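Local coordinates for 3-oxoacyl-(acyl-carrier protein) synthase II (Thermus thermophilus, PDB 1J3N) that probably catalyses the condensation step of fatty acid elongation, joining an acyl group to malonyl-acyl-carrier protein to give 3-oxoacyl-acyl-carrier protein, at residues T7-L12 with T351-Y356. Numbering follows the deposited sequence.
Sequences TGLGAL and TVQALY
The amide of Gln353, whose side chain rests on Leu9, is gripped at both atoms by helix 19-28: OE1 accepts a hydrogen bond from NE2 of Gln26, and NE2 donates one to the backbone O of Gln19. Between those anchors and its own helix the chain passes Leu9 at an angle, and CD1 of Leu9 lies 4.0 Å from CG of Gln353. CG of Gln353 sits beside the backbone N (chi1 -65°) and the chain runs on extended (chi2 -177°), which carries the amide past the leucine. The other methyl of Leu9, CD2, faces CG1 of Val352 more loosely, at 4.4 Å. Within 7-12, Leu9 alone touches 351-356, and the CA atoms of Leu9 and Val352 are 9.0 Å apart. Phe405 of strand 399-406 also packs against Val352, and Phe22 against Gln353. The contact joins strand 4-13, in the N-terminal half of this thiolase-type fold, to helix 343-357 in the C-terminal half. The two segments touch through hydrocarbon alone, with no hydrogen bond between them; because the buried polar end of Gln353 is tied to a third element, the strand does not have to satisfy it.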
loop_
_atom_site.group_PDB
_atom_site.type_symbol
_atom_site.label_atom_id
_atom_site.label_comp_id
_atom_site.label_asym_id
_atom_site.label_seq_id
_atom_site.Cartn_x
_atom_site.Cartn_y
_atom_site.Cartn_z
ATOM N N THR A 7 17.726 12.402 7.886
ATOM C CA THR A 7 18.482 12.643 9.108
ATOM C C THR A 7 18.658 11.408 9.984
ATOM O O THR A 7 19.273 11.481 11.050
ATOM C CB THR A 7 17.798 13.724 9.959
ATOM O OG1 THR A 7 16.498 13.263 10.357
ATOM C CG2 THR A 7 17.655 15.020 9.161
ATOM N N GLY A 8 18.104 10.286 9.548
ATOM C CA GLY A 8 18.225 9.064 10.320
ATOM C C GLY A 8 18.217 7.838 9.433
ATOM O O GLY A 8 17.412 7.742 8.514
ATOM N N LEU A 9 19.119 6.901 9.702
ATOM C CA LEU A 9 19.192 5.682 8.923
ATOM C C LEU A 9 19.096 4.476 9.851
ATOM O O LEU A 9 19.961 4.260 10.703
ATOM C CB LEU A 9 20.506 5.634 8.132
ATOM C CG LEU A 9 20.776 6.815 7.187
ATOM C CD1 LEU A 9 22.207 6.758 6.688
ATOM C CD2 LEU A 9 19.795 6.795 6.015
ATOM N N GLY A 10 18.017 3.718 9.698
ATOM C CA GLY A 10 17.811 2.522 10.495
ATOM C C GLY A 10 17.911 1.352 9.541
ATOM O O GLY A 10 16.991 1.094 8.769
ATOM N N ALA A 11 19.038 0.653 9.584
ATOM C CA ALA A 11 19.266 -0.473 8.693
ATOM C C ALA A 11 19.365 -1.817 9.407
ATOM O O ALA A 11 20.150 -1.976 10.341
ATOM C CB ALA A 11 20.542 -0.231 7.887
ATOM N N LEU A 12 18.553 -2.774 8.965
ATOM C CA LEU A 12 18.576 -4.125 9.522
ATOM C C LEU A 12 18.819 -5.003 8.299
ATOM O O LEU A 12 17.885 -5.328 7.568
ATOM C CB LEU A 12 17.234 -4.467 10.177
ATOM C CG LEU A 12 17.178 -5.790 10.944
ATOM C CD1 LEU A 12 18.243 -5.807 12.037
ATOM C CD2 LEU A 12 15.798 -5.972 11.547
ATOM N N THR A 351 22.517 4.288 -0.823
ATOM C CA THR A 351 22.676 5.405 -1.753
ATOM C C THR A 351 22.940 6.712 -1.014
ATOM O O THR A 351 23.742 7.534 -1.455
ATOM C CB THR A 351 21.426 5.560 -2.651
ATOM O OG1 THR A 351 21.188 4.326 -3.346
ATOM C CG2 THR A 351 21.634 6.672 -3.668
ATOM N N VAL A 352 22.265 6.908 0.113
ATOM C CA VAL A 352 22.470 8.109 0.912
ATOM C C VAL A 352 23.857 8.064 1.556
ATOM O O VAL A 352 24.515 9.093 1.679
ATOM C CB VAL A 352 21.389 8.237 2.022
ATOM C CG1 VAL A 352 21.795 9.282 3.044
ATOM C CG2 VAL A 352 20.065 8.614 1.398
ATOM N N GLN A 353 24.294 6.865 1.951
ATOM C CA GLN A 353 25.604 6.679 2.584
ATOM C C GLN A 353 26.750 6.958 1.609
ATOM O O GLN A 353 27.797 7.467 2.008
ATOM C CB GLN A 353 25.748 5.257 3.139
ATOM C CG GLN A 353 24.794 4.921 4.285
ATOM C CD GLN A 353 25.018 3.528 4.856
ATOM O OE1 GLN A 353 25.126 2.550 4.115
ATOM N NE2 GLN A 353 25.061 3.431 6.185
ATOM N N ALA A 354 26.557 6.618 0.338
ATOM C CA ALA A 354 27.584 6.856 -0.671
ATOM C C ALA A 354 27.781 8.359 -0.900
ATOM O O ALA A 354 28.899 8.806 -1.139
ATOM C CB ALA A 354 27.213 6.177 -1.979
ATOM N N LEU A 355 26.696 9.129 -0.841
ATOM C CA LEU A 355 26.777 10.579 -1.034
ATOM C C LEU A 355 27.441 11.245 0.163
ATOM O O LEU A 355 28.344 12.071 0.018
ATOM C CB LEU A 355 25.379 11.180 -1.210
ATOM C CG LEU A 355 24.595 10.914 -2.497
ATOM C CD1 LEU A 355 23.188 11.465 -2.349
ATOM C CD2 LEU A 355 25.295 11.562 -3.672
ATOM N N TYR A 356 26.963 10.882 1.347
ATOM C CA TYR A 356 27.456 11.406 2.614
ATOM C C TYR A 356 28.942 11.097 2.871
ATOM O O TYR A 356 29.711 11.976 3.260
ATOM C CB TYR A 356 26.597 10.818 3.736
ATOM C CG TYR A 356 26.940 11.294 5.125
ATOM C CD1 TYR A 356 26.578 12.567 5.556
ATOM C CD2 TYR A 356 27.625 10.465 6.011
ATOM C CE1 TYR A 356 26.890 13.008 6.839
ATOM C CE2 TYR A 356 27.946 10.895 7.300
ATOM C CZ TYR A 356 27.574 12.169 7.708
ATOM O OH TYR A 356 27.896 12.603 8.978
#